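Fructose-bisphosphate aldolase (Slackia heliotrinireducens, PDB 4MOZ) is an aldolase of the DeoC/LacD family that folds as an eight-stranded parallel beta/alpha (TIM) barrel within an assembly of five chains. Local coordinates at residues R271-R276 with V282-A287; L145-E150 with A195-V200; H123-V128 with V139-T144; A30-G35 with I291-Y296. One frame throughout, in Å; residues are numbered along the deposited sequence.

Contact 1 of 4, residues R271-R276 with V282-A287; sequences RNIHQR and VRLTKA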
loop_
_atom_site.group_PDB
_atom_site.type_symbol
_atom_site.label_atom_id
_atom_site.label_comp_id
_atom_site.label_asym_id
_atom_site.label_seq_id
_atom_site.Cartn_x
_atom_site.Cartn_y
_atom_site.Cartn_z
ATOM N N ARG C 271 34.954 3.562 1.978
ATOM C CA ARG C 271 35.705 4.803 1.777
ATOM C C ARG C 271 37.193 4.708 2.094
ATOM O O ARG C 271 37.997 5.422 1.493
ATOM C CB ARG C 271 35.053 5.980 2.515
ATOM C CG ARG C 271 35.032 5.859 4.025
ATOM C CD ARG C 271 33.988 6.789 4.605
ATOM N NE ARG C 271 33.656 6.432 5.979
ATOM C CZ ARG C 271 32.631 6.933 6.664
ATOM N NH1 ARG C 271 32.418 6.537 7.912
ATOM N NH2 ARG C 271 31.816 7.825 6.107
ATOM N N ASN C 272 37.565 3.822 3.014
ATOM C CA ASN C 272 38.973 3.621 3.332
ATOM C C ASN C 272 39.770 3.207 2.094
ATOM O O ASN C 272 40.945 3.545 1.960
ATOM C CB ASN C 272 39.154 2.602 4.457
ATOM C CG ASN C 272 40.476 2.773 5.192
ATOM O OD1 ASN C 272 41.169 3.782 5.033
ATOM N ND2 ASN C 272 40.830 1.790 6.004
ATOM N N ILE C 273 39.114 2.492 1.184
ATOM C CA ILE C 273 39.720 2.152 -0.095
ATOM C C ILE C 273 39.616 3.312 -1.093
ATOM O O ILE C 273 40.639 3.845 -1.539
ATOM C CB ILE C 273 39.095 0.880 -0.709
ATOM C CG1 ILE C 273 39.424 -0.350 0.143
ATOM C CG2 ILE C 273 39.583 0.689 -2.137
ATOM C CD1 ILE C 273 38.563 -1.565 -0.163
ATOM N N HIS C 274 38.386 3.711 -1.428
ATOM C CA HIS C 274 38.175 4.594 -2.574
ATOM C C HIS C 274 38.593 6.032 -2.408
ATOM O O HIS C 274 38.797 6.715 -3.403
ATOM C CB HIS C 274 36.759 4.472 -3.155
ATOM C CG HIS C 274 35.653 4.913 -2.218
ATOM N ND1 HIS C 274 35.492 6.197 -1.829
ATOM C CD2 HIS C 274 34.613 4.191 -1.629
ATOM C CE1 HIS C 274 34.424 6.287 -1.018
ATOM N NE2 HIS C 274 33.886 5.057 -0.896
ATOM N N GLN C 275 38.764 6.497 -1.170
ATOM C CA GLN C 275 39.276 7.862 -0.930
ATOM C C GLN C 275 40.768 8.034 -1.262
ATOM O O GLN C 275 41.276 9.160 -1.307
ATOM C CB GLN C 275 38.986 8.322 0.497
ATOM C CG GLN C 275 37.508 8.569 0.752
ATOM C CD GLN C 275 37.197 8.984 2.175
ATOM O OE1 GLN C 275 38.057 8.949 3.055
ATOM N NE2 GLN C 275 35.954 9.380 2.408
ATOM N N ARG C 276 41.456 6.922 -1.504
ATOM C CA ARG C 276 42.869 6.933 -1.867
ATOM C C ARG C 276 43.030 6.997 -3.382
ATOM O O ARG C 276 42.086 6.713 -4.123
ATOM C CB ARG C 276 43.565 5.681 -1.322
ATOM C CG ARG C 276 43.577 5.589 0.192
ATOM C CD ARG C 276 43.993 4.204 0.656
ATOM N NE ARG C 276 43.653 3.988 2.059
ATOM C CZ ARG C 276 44.461 4.236 3.088
ATOM N NH1 ARG C 276 44.039 4.005 4.322
ATOM N NH2 ARG C 276 45.685 4.709 2.894
ATOM N N VAL C 282 44.152 0.254 -4.906
ATOM C CA VAL C 282 44.402 -1.092 -5.418
ATOM C C VAL C 282 45.278 -1.893 -4.442
ATOM O O VAL C 282 44.955 -3.034 -4.100
ATOM C CB VAL C 282 45.019 -1.043 -6.837
ATOM C CG1 VAL C 282 45.639 -2.374 -7.229
ATOM C CG2 VAL C 282 43.966 -0.642 -7.858
ATOM N N ARG C 283 46.362 -1.281 -3.970
ATOM C CA ARG C 283 47.255 -1.938 -3.010
ATOM C C ARG C 283 46.570 -2.289 -1.686
ATOM O O ARG C 283 46.880 -3.319 -1.087
ATOM C CB ARG C 283 48.516 -1.103 -2.748
ATOM C CG ARG C 283 49.482 -1.046 -3.926
ATOM C CD ARG C 283 50.878 -0.600 -3.507
ATOM N NE ARG C 283 50.870 0.636 -2.725
ATOM C CZ ARG C 283 50.952 1.860 -3.240
ATOM N NH1 ARG C 283 51.048 2.036 -4.553
ATOM N NH2 ARG C 283 50.939 2.916 -2.435
ATOM N N LEU C 284 45.642 -1.442 -1.237
ATOM C CA LEU C 284 44.907 -1.718 -0.004
ATOM C C LEU C 284 43.941 -2.892 -0.166
ATOM O O LEU C 284 43.825 -3.722 0.736
ATOM C CB LEU C 284 44.196 -0.473 0.541
ATOM C CG LEU C 284 43.428 -0.650 1.860
ATOM C CD1 LEU C 284 44.319 -1.141 2.994
ATOM C CD2 LEU C 284 42.722 0.636 2.260
ATOM N N THR C 285 43.262 -2.973 -1.310
ATOM C CA THR C 285 42.365 -4.103 -1.570
ATOM C C THR C 285 43.173 -5.396 -1.535
ATOM O O THR C 285 42.710 -6.414 -1.013
ATOM C CB THR C 285 41.618 -4.011 -2.924
ATOM O OG1 THR C 285 42.550 -4.106 -4.011
ATOM C CG2 THR C 285 40.829 -2.712 -3.042
ATOM N N LYS C 286 44.387 -5.332 -2.080
ATOM C CA LYS C 286 45.285 -6.478 -2.141
ATOM C C LYS C 286 45.720 -6.891 -0.741
ATOM O O LYS C 286 45.751 -8.081 -0.432
ATOM C CB LYS C 286 46.489 -6.186 -3.045
ATOM C CG LYS C 286 46.137 -6.156 -4.525
ATOM C CD LYS C 286 47.338 -5.843 -5.403
ATOM C CE LYS C 286 46.963 -5.946 -6.874
ATOM N NZ LYS C 286 48.121 -5.695 -7.776
ATOM N N ALA C 287 46.018 -5.901 0.101
ATOM C CA ALA C 287 46.363 -6.130 1.507
ATOM C C ALA C 287 45.209 -6.775 2.276
ATOM O O ALA C 287 45.406 -7.769 2.987
ATOM C CB ALA C 287 46.788 -4.829 2.172
#
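The guanidinium of R276 is met obliquely by the L284 methyl CD2, which lies 3.5 Å from R276 NE, while the carbonyl carbon of N272 sits at the guanidinium edge, in plane. R276 grips N272 side-on through two nitrogens. The R276 NE bond to N272 O is 2.7 Å long and runs nearly straight out from the carbonyl, with a C=O...N angle of 169°. R276 NH1 reaches N272 OD1 at 3.0 Å from above the amide plane. A salt bridge from R276 NH2 to E280 adds a third hold, so the rotation of the group is well fixed. The H274 ring carries R271 CA over one face and also stacks with F53.

N272 and I273 lie on helix 271-274, a short helix set between the last barrel strand, 266-269, and the long helix 278-294 that packs against it; R276 follows in the turn after it. L284 reaches across from the long helix: its CG is anti to the backbone N (chi1 -178°), and this sends CD2 to within 3.4 Å of N272 O and 4.0 Å of I273 CG1.

Beside it, I273 crosses T285 at about a right angle, with CG2 of I273 3.7 Å from CG2 of T285. The T285 hydroxyl turns back to its own helix, OG1 donating to V282 O at 2.6 Å and accepting from V76 N. I71 of helix 66-74 and M38 of strand 37-41 touch both I273 and T285.

Contact 2 of 4, residues L145-E150 with A195-V200; sequences LYLGSE and AGAAGV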
loop_
_atom_site.group_PDB
_atom_site.type_symbol
_atom_site.label_atom_id
_atom_site.label_comp_id
_atom_site.label_asym_id
_atom_site.label_seq_id
_atom_site.Cartn_x
_atom_site.Cartn_y
_atom_site.Cartn_z
ATOM N N LEU C 145 18.991 -2.996 6.975
ATOM C CA LEU C 145 17.888 -2.896 7.939
ATOM C C LEU C 145 18.327 -2.095 9.152
ATOM O O LEU C 145 19.385 -2.368 9.720
ATOM C CB LEU C 145 17.426 -4.273 8.421
ATOM C CG LEU C 145 16.825 -5.275 7.444
ATOM C CD1 LEU C 145 17.901 -6.213 6.912
ATOM C CD2 LEU C 145 15.727 -6.058 8.150
ATOM N N TYR C 146 17.516 -1.111 9.540
ATOM C CA TYR C 146 17.725 -0.395 10.795
ATOM C C TYR C 146 16.759 -0.941 11.836
ATOM O O TYR C 146 15.622 -0.488 11.940
ATOM C CB TYR C 146 17.562 1.126 10.623
ATOM C CG TYR C 146 18.330 1.677 9.442
ATOM C CD1 TYR C 146 19.712 1.881 9.508
ATOM C CD2 TYR C 146 17.680 1.972 8.248
ATOM C CE1 TYR C 146 20.416 2.371 8.413
ATOM C CE2 TYR C 146 18.373 2.459 7.153
ATOM C CZ TYR C 146 19.735 2.656 7.237
ATOM O OH TYR C 146 20.412 3.139 6.138
ATOM N N LEU C 147 17.207 -1.942 12.584
ATOM C CA LEU C 147 16.408 -2.481 13.680
ATOM C C LEU C 147 16.223 -1.402 14.729
ATOM O O LEU C 147 17.109 -0.570 14.927
ATOM C CB LEU C 147 17.075 -3.713 14.298
ATOM C CG LEU C 147 17.398 -4.884 13.357
ATOM C CD1 LEU C 147 18.061 -6.018 14.132
ATOM C CD2 LEU C 147 16.169 -5.390 12.609
ATOM N N GLY C 148 15.061 -1.396 15.373
ATOM C CA GLY C 148 14.768 -0.415 16.411
ATOM C C GLY C 148 14.327 0.942 15.896
ATOM O O GLY C 148 13.987 1.821 16.686
ATOM N N SER C 149 14.354 1.127 14.576
ATOM C CA SER C 149 13.743 2.294 13.947
ATOM C C SER C 149 12.232 2.116 13.986
ATOM O O SER C 149 11.741 0.987 13.961
ATOM C CB SER C 149 14.201 2.428 12.492
ATOM O OG SER C 149 13.445 3.413 11.797
ATOM N N GLU C 150 11.491 3.219 14.030
ATOM C CA GLU C 150 10.030 3.144 13.933
ATOM C C GLU C 150 9.562 2.588 12.585
ATOM O O GLU C 150 8.406 2.201 12.444
ATOM C CB GLU C 150 9.387 4.500 14.232
ATOM C CG GLU C 150 9.456 4.849 15.710
ATOM C CD GLU C 150 8.710 6.114 16.077
ATOM O OE1 GLU C 150 8.070 6.723 15.191
ATOM O OE2 GLU C 150 8.769 6.491 17.266
ATOM N N ALA C 195 25.271 -8.399 18.597
ATOM C CA ALA C 195 24.909 -9.814 18.634
ATOM C C ALA C 195 23.457 -10.031 18.204
ATOM O O ALA C 195 23.161 -10.957 17.440
ATOM C CB ALA C 195 25.167 -10.400 20.015
ATOM N N GLY C 196 22.566 -9.164 18.685
ATOM C CA GLY C 196 21.152 -9.196 18.303
ATOM C C GLY C 196 20.960 -9.047 16.805
ATOM O O GLY C 196 20.235 -9.826 16.175
ATOM N N ALA C 197 21.631 -8.043 16.239
ATOM C CA ALA C 197 21.591 -7.764 14.807
ATOM C C ALA C 197 22.062 -8.968 13.997
ATOM O O ALA C 197 21.436 -9.343 13.006
ATOM C CB ALA C 197 22.441 -6.539 14.490
ATOM N N ALA C 198 23.161 -9.578 14.438
ATOM C CA ALA C 198 23.715 -10.753 13.777
ATOM C C ALA C 198 22.740 -11.929 13.770
ATOM O O ALA C 198 22.606 -12.619 12.759
ATOM C CB ALA C 198 25.030 -11.153 14.425
ATOM N N GLY C 199 22.052 -12.144 14.891
ATOM C CA GLY C 199 21.063 -13.220 15.004
ATOM C C GLY C 199 19.839 -13.034 14.119
ATOM O O GLY C 199 19.288 -14.008 13.593
ATOM N N VAL C 200 19.414 -11.784 13.946
ATOM C CA VAL C 200 18.265 -11.477 13.090
ATOM C C VAL C 200 18.541 -11.876 11.639
ATOM O O VAL C 200 17.680 -12.470 10.974
ATOM C CB VAL C 200 17.858 -9.988 13.183
ATOM C CG1 VAL C 200 16.874 -9.611 12.082
ATOM C CG2 VAL C 200 17.266 -9.689 14.553
#
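L147 and A197 bring the two backbones nearest to each other, their CA atoms 7.5 Å apart. L147 is the second residue of a type II beta turn, Y146 to S149, in which G148 takes up positive phi (81°); the closing bond from S149 N to Y146 O is weak, at 3.3 Å. Facing the turn is a regular stretch of helix 191-204, with V200 N bonded to G196 O.

One leucine branch does the touching. L147 CG is anti to its own carbonyl carbon and the chain beyond it is extended to CD1 (chi2 180°), which carries this methyl toward the helix. L147 and V200 meet end to end, with L147 CD1 3.8 Å from V200 CG2. Three residues earlier in the helix the same methyl lies over backbone, 4.0 Å from A197 CA, while the A197 methyl CB is a little more distant at 4.4 Å from L147 CD1.

I177 of strand 172-177 packs on both L147 and A197. L109 of a second subunit covers L147, and L49 of that subunit packs on V200, so the apolar cluster extends into the subunit interface. E152 accepts from G148 N and S149 OG bonds to P117 O, tying down the turn. The loop leaves strand 138-145 at the C-terminal end of the barrel, the end where enzymes of the TIM-barrel fold carry their active sites, and here it rests on a neighbouring outer helix.

Contact 3 of 4, residues H123-V128 with V139-T144; sequences HDIEAV and VGLGYT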
loop_
_atom_site.group_PDB
_atom_site.type_symbol
_atom_site.label_atom_id
_atom_site.label_comp_id
_atom_site.label_asym_id
_atom_site.label_seq_id
_atom_site.Cartn_x
_atom_site.Cartn_y
_atom_site.Cartn_z
ATOM N N HIS C 123 13.780 -0.987 -6.333
ATOM C CA HIS C 123 13.159 -1.604 -7.511
ATOM C C HIS C 123 12.934 -3.052 -7.205
ATOM O O HIS C 123 13.467 -3.563 -6.225
ATOM C CB HIS C 123 14.081 -1.476 -8.725
ATOM C CG HIS C 123 15.519 -1.813 -8.415
ATOM N ND1 HIS C 123 15.959 -3.083 -8.312
ATOM C CD2 HIS C 123 16.610 -0.992 -8.134
ATOM C CE1 HIS C 123 17.267 -3.077 -7.998
ATOM N NE2 HIS C 123 17.664 -1.797 -7.887
ATOM N N ASP C 124 12.166 -3.745 -8.037
ATOM C CA ASP C 124 11.942 -5.173 -7.815
ATOM C C ASP C 124 13.174 -6.022 -8.168
ATOM O O ASP C 124 14.121 -5.539 -8.809
ATOM C CB ASP C 124 10.682 -5.668 -8.544
ATOM C CG ASP C 124 10.738 -5.456 -10.055
ATOM O OD1 ASP C 124 11.844 -5.397 -10.642
ATOM O OD2 ASP C 124 9.655 -5.360 -10.667
ATOM N N ILE C 125 13.151 -7.283 -7.743
ATOM C CA ILE C 125 14.234 -8.211 -8.038
ATOM C C ILE C 125 14.339 -8.483 -9.539
ATOM O O ILE C 125 15.435 -8.665 -10.062
ATOM C CB ILE C 125 14.110 -9.527 -7.230
ATOM C CG1 ILE C 125 15.386 -10.372 -7.370
ATOM C CG2 ILE C 125 12.857 -10.313 -7.621
ATOM C CD1 ILE C 125 15.507 -11.486 -6.350
ATOM N N GLU C 126 13.197 -8.483 -10.222
ATOM C CA GLU C 126 13.138 -8.735 -11.663
ATOM C C GLU C 126 14.044 -7.802 -12.464
ATOM O O GLU C 126 14.624 -8.217 -13.463
ATOM C CB GLU C 126 11.693 -8.650 -12.172
ATOM C CG GLU C 126 10.832 -9.870 -11.850
ATOM C CD GLU C 126 10.254 -9.872 -10.438
ATOM O OE1 GLU C 126 10.515 -8.932 -9.652
ATOM O OE2 GLU C 126 9.520 -10.826 -10.109
ATOM N N ALA C 127 14.171 -6.554 -12.018
ATOM C CA ALA C 127 15.077 -5.587 -12.647
ATOM C C ALA C 127 16.526 -6.088 -12.634
ATOM O O ALA C 127 17.258 -5.923 -13.614
ATOM C CB ALA C 127 14.979 -4.232 -11.959
ATOM N N VAL C 128 16.926 -6.705 -11.523
ATOM C CA VAL C 128 18.277 -7.240 -11.366
ATOM C C VAL C 128 18.458 -8.506 -12.212
ATOM O O VAL C 128 19.513 -8.708 -12.824
ATOM C CB VAL C 128 18.599 -7.523 -9.884
ATOM C CG1 VAL C 128 20.005 -8.089 -9.731
ATOM C CG2 VAL C 128 18.447 -6.257 -9.049
ATOM N N VAL C 139 26.220 -11.679 -8.671
ATOM C CA VAL C 139 26.354 -12.878 -7.850
ATOM C C VAL C 139 25.426 -12.842 -6.634
ATOM O O VAL C 139 25.122 -13.875 -6.048
ATOM C CB VAL C 139 27.824 -13.137 -7.433
ATOM C CG1 VAL C 139 28.704 -13.297 -8.668
ATOM C CG2 VAL C 139 28.355 -12.025 -6.541
ATOM N N GLY C 140 24.968 -11.650 -6.266
ATOM C CA GLY C 140 24.110 -11.526 -5.107
ATOM C C GLY C 140 23.460 -10.177 -4.913
ATOM O O GLY C 140 23.597 -9.264 -5.745
ATOM N N LEU C 141 22.751 -10.063 -3.793
ATOM C CA LEU C 141 22.009 -8.868 -3.453
ATOM C C LEU C 141 22.379 -8.403 -2.060
ATOM O O LEU C 141 22.793 -9.209 -1.211
ATOM C CB LEU C 141 20.501 -9.135 -3.509
ATOM C CG LEU C 141 19.874 -9.767 -4.757
ATOM C CD1 LEU C 141 18.371 -9.858 -4.565
ATOM C CD2 LEU C 141 20.198 -8.999 -6.031
ATOM N N GLY C 142 22.223 -7.101 -1.834
ATOM C CA GLY C 142 22.429 -6.501 -0.526
ATOM C C GLY C 142 21.223 -5.684 -0.088
ATOM O O GLY C 142 20.505 -5.132 -0.922
ATOM N N TYR C 143 21.005 -5.611 1.223
ATOM C CA TYR C 143 19.896 -4.852 1.793
ATOM C C TYR C 143 20.257 -4.395 3.201
ATOM O O TYR C 143 20.841 -5.163 3.969
ATOM C CB TYR C 143 18.617 -5.704 1.816
ATOM C CG TYR C 143 17.369 -4.932 2.177
ATOM C CD1 TYR C 143 16.965 -4.814 3.511
ATOM C CD2 TYR C 143 16.589 -4.317 1.192
ATOM C CE1 TYR C 143 15.827 -4.107 3.855
ATOM C CE2 TYR C 143 15.443 -3.610 1.532
ATOM C CZ TYR C 143 15.072 -3.507 2.868
ATOM O OH TYR C 143 13.949 -2.802 3.235
ATOM N N THR C 144 19.911 -3.150 3.529
ATOM C CA THR C 144 20.143 -2.590 4.866
ATOM C C THR C 144 18.873 -2.570 5.719
ATOM O O THR C 144 17.813 -2.161 5.249
ATOM C CB THR C 144 20.686 -1.151 4.777
ATOM O OG1 THR C 144 21.921 -1.159 4.063
ATOM C CG2 THR C 144 20.921 -0.563 6.170
#
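L141 spreads its two methyls between I125 and V128. L141 CD1 lies 3.7 Å from I125 CD1, the two side chains crossing at about a right angle, and L141 CD2 is 3.8 Å from V128 CG1, where the side chains run antiparallel alongside one another. I125 reaches the strand with its end: CG1 is anti to the backbone N (chi1 -170°), which carries CD1 over to the leucine.

Around this first shell, A166 of helix 152-168 packs on L141 and M103 on V128. D124 caps helix 125-132 at its N-terminus, its OD1 accepting from A127 N at 2.9 Å. H123 bonds back to the cap residue: H123 ND1 donates to D124 O over 3.1 Å in an almost straight bond (176°) that lies in the ring plane. D124 N is itself bonded to Q161 of a third subunit. Helix and strand belong to the beta-alpha-beta unit of strand 99-102, helix 125-132 and strand 138-145.

Between the segments the chemistry is methyl against methyl, so the grip comes from shape and burial, while the directional bonds at the cap are consistent with holding the first turn, which carries I125 and V128, in place.

Contact 4 of 4, residues A30-G35 with I291-Y296; sequences ATQGTG and ITLADY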
loop_
_atom_site.group_PDB
_atom_site.type_symbol
_atom_site.label_atom_id
_atom_site.label_comp_id
_atom_site.label_asym_id
_atom_site.label_seq_id
_atom_site.Cartn_x
_atom_site.Cartn_y
_atom_site.Cartn_z
ATOM N N ALA C 30 31.810 -15.221 -5.066
ATOM C CA ALA C 30 31.785 -14.165 -4.052
ATOM C C ALA C 30 32.897 -14.309 -3.025
ATOM O O ALA C 30 33.487 -13.313 -2.604
ATOM C CB ALA C 30 30.435 -14.119 -3.362
ATOM N N THR C 31 33.174 -15.547 -2.625
ATOM C CA THR C 31 34.207 -15.827 -1.626
ATOM C C THR C 31 35.556 -16.198 -2.258
ATOM O O THR C 31 36.501 -16.580 -1.557
ATOM C CB THR C 31 33.767 -16.942 -0.653
ATOM O OG1 THR C 31 33.569 -18.162 -1.376
ATOM C CG2 THR C 31 32.476 -16.564 0.076
ATOM N N GLN C 32 35.638 -16.075 -3.582
ATOM C CA GLN C 32 36.830 -16.446 -4.352
ATOM C C GLN C 32 37.308 -17.863 -4.012
ATOM O O GLN C 32 38.506 -18.132 -3.951
ATOM C CB GLN C 32 37.953 -15.410 -4.168
ATOM C CG GLN C 32 37.576 -13.983 -4.562
ATOM C CD GLN C 32 37.475 -13.771 -6.065
ATOM O OE1 GLN C 32 37.490 -14.720 -6.852
ATOM N NE2 GLN C 32 37.367 -12.511 -6.469
ATOM N N GLY C 33 36.350 -18.761 -3.788
ATOM C CA GLY C 33 36.639 -20.158 -3.478
ATOM C C GLY C 33 37.259 -20.384 -2.111
ATOM O O GLY C 33 37.887 -21.417 -1.882
ATOM N N THR C 34 37.077 -19.428 -1.201
ATOM C CA THR C 34 37.687 -19.506 0.126
ATOM C C THR C 34 36.686 -19.678 1.269
ATOM O O THR C 34 37.058 -20.122 2.353
ATOM C CB THR C 34 38.532 -18.258 0.449
ATOM O OG1 THR C 34 37.671 -17.151 0.757
ATOM C CG2 THR C 34 39.463 -17.904 -0.711
ATOM N N GLY C 35 35.431 -19.308 1.036
ATOM C CA GLY C 35 34.426 -19.285 2.100
ATOM C C GLY C 35 34.457 -17.988 2.892
ATOM O O GLY C 35 33.686 -17.810 3.833
ATOM N N ILE C 291 44.932 -10.916 3.739
ATOM C CA ILE C 291 44.491 -11.374 5.058
ATOM C C ILE C 291 43.250 -12.259 4.934
ATOM O O ILE C 291 43.232 -13.382 5.433
ATOM C CB ILE C 291 44.196 -10.200 6.015
ATOM C CG1 ILE C 291 45.496 -9.472 6.375
ATOM C CG2 ILE C 291 43.489 -10.691 7.275
ATOM C CD1 ILE C 291 45.296 -8.169 7.122
ATOM N N THR C 292 42.240 -11.751 4.232
ATOM C CA THR C 292 40.912 -12.358 4.196
ATOM C C THR C 292 40.863 -13.670 3.414
ATOM O O THR C 292 40.272 -14.646 3.871
ATOM C CB THR C 292 39.889 -11.357 3.628
ATOM O OG1 THR C 292 40.025 -10.111 4.321
ATOM C CG2 THR C 292 38.460 -11.868 3.778
ATOM N N LEU C 293 41.490 -13.688 2.243
ATOM C CA LEU C 293 41.412 -14.843 1.346
ATOM C C LEU C 293 42.613 -15.794 1.429
ATOM O O LEU C 293 42.472 -16.996 1.179
ATOM C CB LEU C 293 41.209 -14.377 -0.103
ATOM C CG LEU C 293 40.089 -13.356 -0.350
ATOM C CD1 LEU C 293 40.176 -12.774 -1.755
ATOM C CD2 LEU C 293 38.717 -13.965 -0.099
ATOM N N ALA C 294 43.781 -15.253 1.784
ATOM C CA ALA C 294 45.038 -16.018 1.753
ATOM C C ALA C 294 45.745 -16.181 3.108
ATOM O O ALA C 294 46.838 -16.745 3.172
ATOM C CB ALA C 294 45.988 -15.425 0.719
ATOM N N ASP C 295 45.131 -15.678 4.178
ATOM C CA ASP C 295 45.584 -15.929 5.558
ATOM C C ASP C 295 46.875 -15.222 5.994
ATOM O O ASP C 295 47.467 -15.593 7.016
ATOM C CB ASP C 295 45.700 -17.437 5.819
ATOM C CG ASP C 295 44.401 -18.173 5.563
ATOM O OD1 ASP C 295 43.433 -17.939 6.316
ATOM O OD2 ASP C 295 44.348 -18.975 4.602
ATOM N N TYR C 296 47.306 -14.211 5.241
ATOM C CA TYR C 296 48.515 -13.450 5.583
ATOM C C TYR C 296 48.506 -12.944 7.020
ATOM O O TYR C 296 47.449 -12.602 7.560
ATOM C CB TYR C 296 48.672 -12.233 4.667
ATOM C CG TYR C 296 49.311 -12.484 3.317
ATOM C CD1 TYR C 296 48.998 -13.619 2.565
ATOM C CD2 TYR C 296 50.197 -11.556 2.771
ATOM C CE1 TYR C 296 49.570 -13.834 1.322
ATOM C CE2 TYR C 296 50.770 -11.759 1.524
ATOM C CZ TYR C 296 50.455 -12.900 0.806
ATOM O OH TYR C 296 51.018 -13.110 -0.430
#
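L293 crosses T34 at about a right angle and Q32 obliquely, dividing its two methyls between them. Its CD2 comes to 3.5 Å from T34 OG1 and 3.7 Å from T31 O, while CD1 lies 4.0 Å from Q32 CG. The threonine also leans on the L293 backbone with its other branch, T34 CG2 being 3.7 Å from L293 O.

The polar atoms beside L293 CD2 are already engaged. T34 OG1 lies between its backbone N and carbonyl carbon (chi1 75°), a rotation that folds it over the turn, and it donates to T31 O at 2.7 Å in the carbonyl plane. T34 N donates to the same oxygen at 2.9 Å, so T31 O is held twice, and T34 OG1 is further bonded to R36 N. Q32 starts toward L293 but bends at chi2 (-73°), and its amide leads away to C77, where NE2 bonds the carbonyl O. The methyl thus meets hydroxyl and carbonyl oxygens by van der Waals contact alone.

R36 ties the same region to the opposing helix, its NH1 bonding T292 O. The polypeptide from T31 to T34 forms a type I' beta turn with Q32 and G33 at positive phi, and Q32 is also the C-prime residue of a Schellman motif that ends helix 20-30. The pairing joins this helix end, just ahead of the first barrel strand, 37-41, to the end of helix 278-294, which follows the last strand, 266-269: a contact across the seam where a TIM barrel closes.

In the fold
All four contacts are largely buried, and a leucine is central to each of them. Contacts 1 and 4 share helix 278-294, with centres about 17 Å apart, and no other chain of the assembly touches their segments. Contacts 2 and 3 follow one another along strand 138-145 and its outgoing loop; both lie across the chain's centre from contact 1, and both have residues meeting other subunits. Contact 3 is methyl on methyl, and contact 2 differs in laying one methyl partly on helix backbone. In contacts 1 and 4 a leucine methyl instead sits beside polar atoms already bonded within the facing segment: an arginine-asparagine pair in one, a turn in the other.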